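Local coordinates for protein Pab-dependent poly(a)-specific ribonuclease subunit PAN2 (Neurospora crassa, PDB 4CZX) that probably shortens the poly(A) tails of messenger RNA as the catalytic subunit, whose N-terminal WD40 domain this chain is, of the PAN2-PAN3 deadenylation complex, at residues F293-S296 and G301-L304; L41-I44 and F50-S53. All coordinates share one frame; numbering follows the deposited sequence.

Contact 1: F293-S296 and G301-L304; sequences FDVS and GKAL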
loop_
_atom_site.group_PDB
_atom_site.type_symbol
_atom_site.label_atom_id
_atom_site.label_comp_id
_atom_site.label_asym_id
_atom_site.label_seq_id
_atom_site.Cartn_x
_atom_site.Cartn_y
_atom_site.Cartn_z
ATOM N N PHE A 293 -0.854 -26.424 -27.031
ATOM C CA PHE A 293 -1.641 -27.645 -27.128
ATOM C C PHE A 293 -1.139 -28.689 -26.129
ATOM O O PHE A 293 0.067 -28.810 -25.905
ATOM C CB PHE A 293 -1.581 -28.205 -28.562
ATOM C CG PHE A 293 -2.250 -29.533 -28.718
ATOM C CD1 PHE A 293 -3.628 -29.640 -28.611
ATOM C CD2 PHE A 293 -1.504 -30.677 -28.969
ATOM C CE1 PHE A 293 -4.255 -30.861 -28.759
ATOM C CE2 PHE A 293 -2.129 -31.911 -29.117
ATOM C CZ PHE A 293 -3.502 -32.001 -29.002
ATOM N N ASP A 294 -2.053 -29.436 -25.519
ATOM C CA ASP A 294 -1.654 -30.627 -24.773
ATOM C C ASP A 294 -2.768 -31.668 -24.801
ATOM O O ASP A 294 -3.923 -31.356 -25.114
ATOM C CB ASP A 294 -1.285 -30.270 -23.311
ATOM C CG ASP A 294 -0.454 -31.350 -22.630
ATOM O OD1 ASP A 294 0.173 -32.172 -23.348
ATOM O OD2 ASP A 294 -0.439 -31.388 -21.375
ATOM N N VAL A 295 -2.405 -32.905 -24.473
ATOM C CA VAL A 295 -3.358 -34.006 -24.345
ATOM C C VAL A 295 -3.243 -34.597 -22.936
ATOM O O VAL A 295 -2.156 -34.632 -22.366
ATOM C CB VAL A 295 -3.113 -35.108 -25.405
ATOM C CG1 VAL A 295 -1.736 -35.751 -25.214
ATOM C CG2 VAL A 295 -4.207 -36.167 -25.350
ATOM N N SER A 296 -4.363 -35.020 -22.363
ATOM C CA SER A 296 -4.365 -35.600 -21.010
ATOM C C SER A 296 -3.757 -37.003 -20.980
ATOM O O SER A 296 -3.600 -37.637 -22.025
ATOM C CB SER A 296 -5.786 -35.647 -20.459
ATOM O OG SER A 296 -6.567 -36.636 -21.118
ATOM N N GLY A 301 -8.821 -35.947 -23.041
ATOM C CA GLY A 301 -8.897 -34.494 -23.086
ATOM C C GLY A 301 -7.853 -33.855 -23.983
ATOM O O GLY A 301 -6.666 -34.171 -23.886
ATOM N N LYS A 302 -8.301 -32.955 -24.865
ATOM C CA LYS A 302 -7.408 -32.156 -25.700
ATOM C C LYS A 302 -7.564 -30.680 -25.360
ATOM O O LYS A 302 -8.674 -30.150 -25.393
ATOM C CB LYS A 302 -7.696 -32.357 -27.194
ATOM C CG LYS A 302 -7.180 -33.663 -27.796
ATOM C CD LYS A 302 -8.031 -34.867 -27.403
ATOM C CE LYS A 302 -7.644 -36.093 -28.219
ATOM N NZ LYS A 302 -8.485 -37.293 -27.897
ATOM N N ALA A 303 -6.459 -30.017 -25.048
ATOM C CA ALA A 303 -6.513 -28.600 -24.674
ATOM C C ALA A 303 -5.751 -27.745 -25.666
ATOM O O ALA A 303 -4.670 -28.124 -26.103
ATOM C CB ALA A 303 -5.960 -28.396 -23.275
ATOM N N LEU A 304 -6.313 -26.578 -25.986
ATOM C CA LEU A 304 -5.723 -25.653 -26.945
ATOM C C LEU A 304 -5.826 -24.227 -26.415
ATOM O O LEU A 304 -6.912 -23.794 -26.026
ATOM C CB LEU A 304 -6.425 -25.744 -28.304
ATOM C CG LEU A 304 -6.425 -27.050 -29.101
ATOM C CD1 LEU A 304 -7.497 -28.022 -28.609
ATOM C CD2 LEU A 304 -6.625 -26.749 -30.574
#

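Contact 2: L41-I44 and F50-S53; sequences LLWI and FAGS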
loop_
_atom_site.group_PDB
_atom_site.type_symbol
_atom_site.label_atom_id
_atom_site.label_comp_id
_atom_site.label_asym_id
_atom_site.label_seq_id
_atom_site.Cartn_x
_atom_site.Cartn_y
_atom_site.Cartn_z
ATOM N N LEU A 41 -6.530 -31.819 -13.256
ATOM C CA LEU A 41 -6.154 -30.413 -13.412
ATOM C C LEU A 41 -5.531 -30.105 -14.768
ATOM O O LEU A 41 -4.753 -30.893 -15.314
ATOM C CB LEU A 41 -5.180 -29.995 -12.308
ATOM C CG LEU A 41 -5.713 -30.085 -10.877
ATOM C CD1 LEU A 41 -4.634 -29.686 -9.879
ATOM C CD2 LEU A 41 -6.959 -29.221 -10.725
ATOM N N LEU A 42 -5.888 -28.942 -15.298
ATOM C CA LEU A 42 -5.156 -28.325 -16.404
ATOM C C LEU A 42 -4.489 -27.050 -15.896
ATOM O O LEU A 42 -5.147 -26.192 -15.285
ATOM C CB LEU A 42 -6.081 -28.010 -17.578
ATOM C CG LEU A 42 -5.420 -27.349 -18.798
ATOM C CD1 LEU A 42 -4.491 -28.319 -19.528
ATOM C CD2 LEU A 42 -6.475 -26.807 -19.749
ATOM N N TRP A 43 -3.189 -26.926 -16.139
ATOM C CA TRP A 43 -2.428 -25.757 -15.708
ATOM C C TRP A 43 -2.112 -24.812 -16.863
ATOM O O TRP A 43 -1.736 -25.255 -17.957
ATOM C CB TRP A 43 -1.135 -26.200 -15.030
ATOM C CG TRP A 43 -1.388 -26.876 -13.700
ATOM C CD1 TRP A 43 -1.696 -28.188 -13.494
ATOM C CD2 TRP A 43 -1.384 -26.256 -12.404
ATOM N NE1 TRP A 43 -1.869 -28.430 -12.146
ATOM C CE2 TRP A 43 -1.681 -27.260 -11.459
ATOM C CE3 TRP A 43 -1.146 -24.949 -11.952
ATOM C CZ2 TRP A 43 -1.751 -27.003 -10.082
ATOM C CZ3 TRP A 43 -1.218 -24.694 -10.581
ATOM C CH2 TRP A 43 -1.512 -25.715 -9.666
ATOM N N ILE A 44 -2.267 -23.510 -16.613
ATOM C CA ILE A 44 -2.041 -22.472 -17.635
ATOM C C ILE A 44 -1.103 -21.412 -17.078
ATOM O O ILE A 44 -1.298 -20.941 -15.955
ATOM C CB ILE A 44 -3.371 -21.808 -18.073
ATOM C CG1 ILE A 44 -4.381 -22.870 -18.517
ATOM C CG2 ILE A 44 -3.145 -20.715 -19.139
ATOM C CD1 ILE A 44 -5.734 -22.314 -18.877
ATOM N N PHE A 50 2.210 -15.986 -13.679
ATOM C CA PHE A 50 1.084 -16.540 -12.913
ATOM C C PHE A 50 0.779 -17.962 -13.390
ATOM O O PHE A 50 0.804 -18.243 -14.594
ATOM C CB PHE A 50 -0.172 -15.669 -13.043
ATOM C CG PHE A 50 -0.686 -15.162 -11.729
ATOM C CD1 PHE A 50 -1.463 -15.977 -10.910
ATOM C CD2 PHE A 50 -0.398 -13.880 -11.313
ATOM C CE1 PHE A 50 -1.934 -15.502 -9.689
ATOM C CE2 PHE A 50 -0.865 -13.397 -10.095
ATOM C CZ PHE A 50 -1.637 -14.205 -9.283
ATOM N N ALA A 51 0.515 -18.849 -12.434
ATOM C CA ALA A 51 0.038 -20.196 -12.714
ATOM C C ALA A 51 -1.412 -20.291 -12.289
ATOM O O ALA A 51 -1.752 -19.935 -11.146
ATOM C CB ALA A 51 0.873 -21.235 -11.967
ATOM N N GLY A 52 -2.274 -20.731 -13.197
ATOM C CA GLY A 52 -3.656 -21.019 -12.843
ATOM C C GLY A 52 -3.988 -22.483 -13.099
ATOM O O GLY A 52 -3.589 -23.028 -14.122
ATOM N N SER A 53 -4.706 -23.116 -12.169
ATOM C CA SER A 53 -5.149 -24.499 -12.344
ATOM C C SER A 53 -6.669 -24.562 -12.450
ATOM O O SER A 53 -7.386 -23.779 -11.807
ATOM C CB SER A 53 -4.664 -25.384 -11.192
ATOM O OG SER A 53 -5.330 -25.075 -9.979
#

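Contact 1: F293-S296 and G301-L304
The phenyl ring of Phe293 lies beside the partner strand and touches three consecutive residues of 302-304. Its CD1 comes 3.1 Å from Ala303 O, meeting the carbonyl obliquely. Leu304 CG sits at the ring edge, near its plane and 3.8 Å from CD1 of Phe293, while the CB of Lys302 comes obliquely to CE1. The three side chains run side by side in the same direction. With CG turned opposite the backbone N (chi1 174°), the ring swings in toward the partner strand and lies alongside Leu304 and Lys302. Cutting the ring back to an alanine here is likely to leave the flank of Leu304 and the CB of Lys302 without their aromatic neighbour and to open a gap toward the adjacent blade.

Beneath the side chains, the backbones form an antiparallel ladder. Asp294 and Ala303 are the hydrogen-bonded pair: Asp294 N gives to Ala303 O at 3.0 Å, and Ala303 N returns a nearly straight bond to Asp294 O at 2.9 Å. Ala303 O also receives the CA-H of Phe293. At the turn end Ser296 N bonds Gly301 O in the carbonyl plane, and Gly301 N gives its hydrogen to Ser296 OG at 3.0 Å, so one serine grips both backbone ends of the glycine. The carboxylate of Asp294 leads away from the hairpin: OD1 forms a salt bridge with Arg250, and OD2 accepts from Phe35 N.

This hairpin supplies two strands of a four-stranded propeller blade, with 290-295 at one border of the sheet and 302-306 next to 310-315. Phe293, Val295 and Leu304 pack on strand 258-262 of the preceding blade; Ala303, on the other face, packs on Ile33 and Phe35 of strand 32-35, so the hairpin is sandwiched between two blades.

Contact 2: L41-I44 and F50-S53
Ser53 CB sits squarely over one face of the Trp43 indole, 3.3 Å from the centroid of its six-membered ring and only 3° off the normal, a close CH-pi contact. The methylene touches every corner of the benzo ring at much the same distance; within the whole indole it lies toward the rim. At the ring edge, near its plane, Ala51 CB stands 4.2 Å from Trp43 CE3. Swinging CG away from its own carbonyl carbon (chi1 -69°) lets the tryptophan reach across to the partner strand and lie against the serine.

Both polar groups of this pair look elsewhere for partners. Trp43 NE1 donates to Asp36 OD2, which helps fix the rotation of the indole, and Ser53 OG is hydrogen-bonded to Thr63 OG1 on the next strand of the same sheet. The CH-pi pair is thus tied at two points to its own blade.

Trp43 and Ser53 face each other as a non-hydrogen-bonded antiparallel pair. Their neighbours, Ile44 and Gly52, form the hydrogen-bonded pair: Ile44 N to Gly52 O, and Gly52 N to Ile44 O, each 2.9 Å. Gly52 O, besides, takes the CA-H of Trp43 at 3.4 Å, and Leu42 O takes that of Ser53. On the Ile44 side glycine offers bare backbone.

Strands 41-45 and 50-55 are the two middle strands of a four-stranded antiparallel blade within the predicted first WD repeat. One side brings Trp43 against Phe78, Phe80 and Val85 of the following blade, with Ala51 on Phe87; the other sets Leu42 and Ile44 on Thr311 of the blade behind. Side-chain packing on both sides of a twisted four-stranded meander is characteristic of a beta-propeller blade, here one of seven.

Both contacts are buried antiparallel hairpins in neighbouring blades, the centres of the contacts about 13 Å apart. They touch directly where Ala303 CB packs 3.9 Å from Leu42 CD2, so residues 301-304 and 41-44 share the interblade seam. Contact 1 pairs the border strand 290-295 with its neighbour, and a buried charge there reaches two adjoining blades; contact 2 pairs the two middle strands of its blade and relies on an aromatic face over a methylene. The blade of contact 1 is completed by strand 10-16 from the start of the chain, the ring-closing arrangement of WD40 propellers, whereas the blade of contact 2 comes from one continuous run of chain.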